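Local coordinates for fiber (Murine adenovirus 2, PDB 5NBH), which forms the trimeric fibre of the virion, whose distal domain, the part described here, binds N-acetylglucosamine and probably serves attachment to host cells, at residues A129-W135 with L213-G219; K178-I184 with T196-L202. One frame throughout, in Å; residues are numbered along the deposited sequence.

How the contacts relate
Both contacts lie in one four-stranded antiparallel sheet of the fibre head, in which strand 131-140 pairs with 208-217, 208-217 with 191-205, and 191-205 with 179-188. Contact 1 joins the first of these pairs and contact 2 the last, so together they reach the two outermost strands within the chain; this order fits the GHID sheet of the head. Along the chain contact 2 is nested inside the loop that contact 1 closes. Their centres are about 12 Å apart, and Thr196 OG1 lies 2.7 Å from Thr216 O, probably as a hydrogen bond between the inner strands. One edge, at strand 131-140, carries sugar-binding residues; the region of contact 2, toward strand 179-188, meets neighbouring subunits.

Contact 1 (A129-W135 with L213-G219); sequences ATGTQTW and LKSTTSG
Lys214 runs alongside Thr134 and crosses Thr132 on an antiparallel sheet, and its side chain shows how one extended residue can serve successive neighbours. Lys214 CB meets Thr132 CG2 at 3.7 Å and also touches Gln133 O; CG, CD and CE then follow Thr134 OG1, with Lys214 CG 3.7 Å from Thr134 OG1. At the tip, a water held by Thr134 OG1 at 2.6 Å accepts a weak hydrogen bond from Lys214 NZ. On the same face, Thr132 OG1 and Thr216 OG1 share a 2.9 Å hydrogen bond that either could donate.

The other face is more buried. There Trp135 NE1 donates to Ser215 OG at 3.0 Å, with the hydroxyl 17° out of the indole plane. Thr217 OG1 sits between its own backbone N and carbonyl carbon (chi1 64°), which directs it to Ala129 O, 2.6 Å away, from well above the carbonyl plane.

Straight backbone bonds, Thr217 N to Gly131 O (2.9 Å) and Trp135 N to Leu213 O (2.8 Å), fix the pairing. Thr130, Thr132 and Gln133 belong to the N-acetylglucosamine site, with Asn97 and Glu102. Polar groups thus gather at this sheet edge, Gln133 on the face opposite Thr132, consistent with binding a sugar.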
# COMPACT_ATOMS: atom_id res chain seq x y z
N ALA A 129 -2.35 -14.13 28.35
CA ALA A 129 -1.92 -13.05 29.22
C ALA A 129 -3.01 -12.04 29.43
O ALA A 129 -3.87 -11.82 28.56
CB ALA A 129 -0.70 -12.37 28.64
N THR A 130 -2.98 -11.44 30.62
CA THR A 130 -3.84 -10.36 30.97
C THR A 130 -2.91 -9.21 31.36
O THR A 130 -2.16 -9.30 32.36
CB THR A 130 -4.79 -10.74 32.13
OG1 THR A 130 -5.61 -11.82 31.70
CG2 THR A 130 -5.66 -9.58 32.52
N GLY A 131 -2.94 -8.16 30.56
CA GLY A 131 -2.07 -7.02 30.75
C GLY A 131 -1.61 -6.50 29.41
O GLY A 131 -2.28 -6.72 28.42
N THR A 132 -0.49 -5.80 29.40
CA THR A 132 0.00 -5.14 28.18
C THR A 132 1.37 -5.71 27.86
O THR A 132 2.24 -5.69 28.73
CB THR A 132 0.06 -3.63 28.35
OG1 THR A 132 -1.28 -3.13 28.54
CG2 THR A 132 0.69 -2.95 27.11
N GLN A 133 1.55 -6.21 26.63
CA GLN A 133 2.86 -6.77 26.21
C GLN A 133 3.62 -5.73 25.41
O GLN A 133 3.01 -4.94 24.69
CB GLN A 133 2.71 -8.03 25.32
CG GLN A 133 1.90 -9.15 25.95
CD GLN A 133 0.40 -8.93 25.83
OE1 GLN A 133 -0.10 -8.54 24.78
NE2 GLN A 133 -0.34 -9.22 26.90
N THR A 134 4.94 -5.75 25.52
CA THR A 134 5.80 -4.80 24.82
C THR A 134 6.66 -5.58 23.86
O THR A 134 7.42 -6.45 24.28
CB THR A 134 6.68 -3.96 25.80
OG1 THR A 134 5.85 -3.15 26.64
CG2 THR A 134 7.55 -3.01 25.02
N TRP A 135 6.52 -5.27 22.56
CA TRP A 135 7.27 -5.93 21.51
C TRP A 135 8.16 -4.84 20.94
O TRP A 135 7.64 -3.83 20.45
CB TRP A 135 6.34 -6.49 20.42
CG TRP A 135 5.18 -7.29 20.98
CD1 TRP A 135 3.88 -6.89 21.02
CD2 TRP A 135 5.22 -8.57 21.63
NE1 TRP A 135 3.11 -7.84 21.62
CE2 TRP A 135 3.91 -8.90 22.00
CE3 TRP A 135 6.25 -9.49 21.92
CZ2 TRP A 135 3.59 -10.09 22.64
CZ3 TRP A 135 5.93 -10.68 22.59
CH2 TRP A 135 4.63 -10.98 22.94
N LEU A 213 5.88 -1.72 20.02
CA LEU A 213 4.46 -2.03 20.01
C LEU A 213 3.97 -2.48 21.36
O LEU A 213 4.64 -3.26 22.02
CB LEU A 213 4.17 -3.12 18.98
CG LEU A 213 4.81 -2.91 17.59
CD1 LEU A 213 4.57 -4.14 16.75
CD2 LEU A 213 4.25 -1.69 16.88
N LYS A 214 2.81 -2.01 21.79
CA LYS A 214 2.25 -2.50 23.05
C LYS A 214 0.81 -2.96 22.87
O LYS A 214 -0.09 -2.15 22.63
CB LYS A 214 2.37 -1.46 24.15
CG LYS A 214 3.77 -1.05 24.49
CD LYS A 214 3.83 0.04 25.57
CE LYS A 214 5.26 0.48 25.74
NZ LYS A 214 5.52 1.40 26.89
N SER A 215 0.62 -4.27 22.96
CA SER A 215 -0.69 -4.88 22.82
C SER A 215 -1.32 -5.10 24.20
O SER A 215 -0.64 -5.50 25.16
CB SER A 215 -0.57 -6.22 22.10
OG SER A 215 0.43 -7.06 22.63
N THR A 216 -2.62 -4.88 24.29
CA THR A 216 -3.33 -5.06 25.58
C THR A 216 -4.32 -6.21 25.44
O THR A 216 -5.14 -6.21 24.52
CB THR A 216 -4.00 -3.78 26.01
OG1 THR A 216 -2.99 -2.82 26.28
CG2 THR A 216 -4.85 -3.97 27.26
N THR A 217 -4.20 -7.20 26.31
CA THR A 217 -5.04 -8.41 26.25
C THR A 217 -5.74 -8.68 27.62
O THR A 217 -5.27 -8.20 28.64
CB THR A 217 -4.26 -9.65 25.79
OG1 THR A 217 -3.24 -9.99 26.75
CG2 THR A 217 -3.60 -9.37 24.44
N SER A 218 -6.86 -9.39 27.58
CA SER A 218 -7.52 -9.93 28.77
C SER A 218 -7.77 -11.41 28.56
O SER A 218 -8.68 -11.79 27.81
CB SER A 218 -8.85 -9.24 29.02
OG SER A 218 -8.72 -7.84 28.88
N GLY A 219 -6.93 -12.26 29.13
CA GLY A 219 -7.18 -13.68 29.13
C GLY A 219 -6.59 -14.45 27.97
O GLY A 219 -6.28 -15.63 28.12
O HOH W 1 7.12 -1.29 27.91

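Contact 2 (K178-I184 with T196-L202); sequences KQGFMPI and TYCSYAL
Tyr200 carries CG between its backbone N and carbonyl carbon (chi1 59°), and a rotation about CB-CG (chi2 -88°) sets the ring plane nearly perpendicular to the CA-CB-CG plane, which folds the phenol across the strand gap onto Gly180. The ring lies against the glycine backbone: Tyr200 CE1 is 3.4 Å from Gly180 C, Gly180 N stands 3.4 Å above the Tyr200 ring plane near its rim, and Gly180 CA makes a CH-pi contact 4.0 Å from the Tyr200 ring centroid. Two waters tie Tyr200 OH to Gln179 O and Phe181 O, and Met182 CG packs obliquely on Tyr200 CE1.

On the opposite face of the sheet, Phe181 CG lies anti to its own carbonyl carbon, laying the ring over Ser199. Ser199 CB stands 3.5 Å from the Phe181 ring centroid and only 10° off the normal, while Tyr197 CD1 approaches the edge, 3.7 Å from Phe181 CD2. At the far end, back on the Tyr200 side, Ile184 CD1 meets Cys198 CB at 3.9 Å.

Phe228 stacks on Tyr200 from strand 223-231, whereas Phe192 of a second subunit stacks on Tyr197, and Pro183 packs on Pro183 of the third. Seven backbone hydrogen bonds join the strands, as expected of a regular antiparallel beta hairpin; with its glycine-aromatic cross-strand pair, it forms one margin of the four-stranded sheet in the trimeric fibre head.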
# COMPACT_ATOMS: atom_id res chain seq x y z
N LYS A 178 6.57 10.20 16.93
CA LYS A 178 5.60 9.53 16.08
C LYS A 178 5.01 8.35 16.84
O LYS A 178 5.71 7.43 17.26
CB LYS A 178 6.24 9.12 14.76
CG LYS A 178 5.29 8.45 13.78
CD LYS A 178 4.23 9.37 13.23
CE LYS A 178 3.37 8.66 12.18
NZ LYS A 178 2.50 9.68 11.53
N GLN A 179 3.72 8.41 17.11
CA GLN A 179 3.07 7.32 17.82
C GLN A 179 1.58 7.38 17.70
O GLN A 179 0.99 8.40 17.23
CB GLN A 179 3.44 7.39 19.30
CG GLN A 179 2.97 8.63 20.00
CD GLN A 179 3.41 8.66 21.46
OE1 GLN A 179 3.57 7.60 22.09
NE2 GLN A 179 3.57 9.84 22.02
N GLY A 180 0.96 6.29 18.13
CA GLY A 180 -0.48 6.22 18.12
C GLY A 180 -0.93 4.81 18.44
O GLY A 180 -0.11 4.00 18.91
N PHE A 181 -2.23 4.58 18.26
CA PHE A 181 -2.86 3.31 18.57
C PHE A 181 -3.70 2.85 17.41
O PHE A 181 -4.32 3.67 16.73
CB PHE A 181 -3.79 3.41 19.78
CG PHE A 181 -3.09 3.39 21.13
CD1 PHE A 181 -2.26 4.44 21.52
CD2 PHE A 181 -3.32 2.37 22.01
CE1 PHE A 181 -1.65 4.45 22.77
CE2 PHE A 181 -2.72 2.35 23.28
CZ PHE A 181 -1.90 3.41 23.65
N MET A 182 -3.81 1.54 17.25
CA MET A 182 -4.68 0.96 16.25
C MET A 182 -5.59 -0.06 16.94
O MET A 182 -5.18 -0.71 17.91
CB MET A 182 -3.87 0.25 15.15
CG MET A 182 -3.06 1.15 14.23
SD MET A 182 -4.10 2.41 13.39
CE MET A 182 -3.10 2.93 12.00
N PRO A 183 -6.82 -0.22 16.42
CA PRO A 183 -7.67 -1.30 16.88
C PRO A 183 -7.14 -2.61 16.35
O PRO A 183 -6.66 -2.65 15.19
CB PRO A 183 -9.02 -0.96 16.28
CG PRO A 183 -8.72 -0.18 15.05
CD PRO A 183 -7.44 0.56 15.34
N ILE A 184 -7.26 -3.67 17.13
CA ILE A 184 -6.83 -5.00 16.74
C ILE A 184 -7.83 -5.99 17.29
O ILE A 184 -8.56 -5.68 18.23
CB ILE A 184 -5.42 -5.41 17.22
CG1 ILE A 184 -5.24 -5.22 18.75
CG2 ILE A 184 -4.37 -4.59 16.52
CD1 ILE A 184 -4.12 -6.04 19.34
N THR A 196 -9.57 -5.27 20.94
CA THR A 196 -8.69 -4.51 21.80
C THR A 196 -7.86 -3.55 20.93
O THR A 196 -8.32 -3.08 19.86
CB THR A 196 -7.89 -5.45 22.75
OG1 THR A 196 -7.10 -4.65 23.63
CG2 THR A 196 -7.03 -6.45 21.99
N TYR A 197 -6.69 -3.19 21.40
CA TYR A 197 -5.86 -2.18 20.73
C TYR A 197 -4.38 -2.46 20.94
O TYR A 197 -3.98 -3.25 21.82
CB TYR A 197 -6.20 -0.78 21.25
CG TYR A 197 -6.23 -0.70 22.77
CD1 TYR A 197 -5.07 -0.54 23.48
CD2 TYR A 197 -7.43 -0.78 23.47
CE1 TYR A 197 -5.08 -0.48 24.87
CE2 TYR A 197 -7.45 -0.71 24.86
CZ TYR A 197 -6.27 -0.56 25.55
OH TYR A 197 -6.27 -0.47 26.95
N CYS A 198 -3.58 -1.85 20.07
CA CYS A 198 -2.15 -1.96 20.12
C CYS A 198 -1.57 -0.58 19.85
O CYS A 198 -2.00 0.11 18.90
CB CYS A 198 -1.66 -2.96 19.09
SG CYS A 198 0.12 -3.33 19.17
N SER A 199 -0.63 -0.15 20.67
CA SER A 199 0.09 1.09 20.38
C SER A 199 1.31 0.85 19.49
O SER A 199 1.87 -0.25 19.45
CB SER A 199 0.51 1.78 21.66
OG SER A 199 1.44 1.02 22.33
N TYR A 200 1.73 1.90 18.81
CA TYR A 200 3.02 1.90 18.14
C TYR A 200 3.73 3.20 18.51
O TYR A 200 3.10 4.23 18.71
CB TYR A 200 2.87 1.71 16.62
CG TYR A 200 2.04 2.80 16.00
CD1 TYR A 200 0.66 2.67 15.93
CD2 TYR A 200 2.61 4.00 15.54
CE1 TYR A 200 -0.14 3.67 15.39
CE2 TYR A 200 1.80 5.03 15.01
CZ TYR A 200 0.43 4.84 14.93
OH TYR A 200 -0.42 5.84 14.45
N ALA A 201 5.04 3.15 18.54
CA ALA A 201 5.85 4.33 18.84
C ALA A 201 7.18 4.19 18.12
O ALA A 201 7.82 3.13 18.20
CB ALA A 201 6.05 4.44 20.34
N LEU A 202 7.54 5.21 17.37
CA LEU A 202 8.83 5.27 16.68
C LEU A 202 9.75 6.20 17.45
O LEU A 202 9.40 7.35 17.69
CB LEU A 202 8.67 5.84 15.28
CG LEU A 202 8.20 4.84 14.20
CD1 LEU A 202 7.06 3.94 14.58
CD2 LEU A 202 7.92 5.64 12.93
O HOH W 2 9.48 9.84 16.47
O HOH W 3 7.47 8.20 19.53
O HOH W 4 0.65 8.26 14.38
O HOH W 5 -3.16 6.13 15.60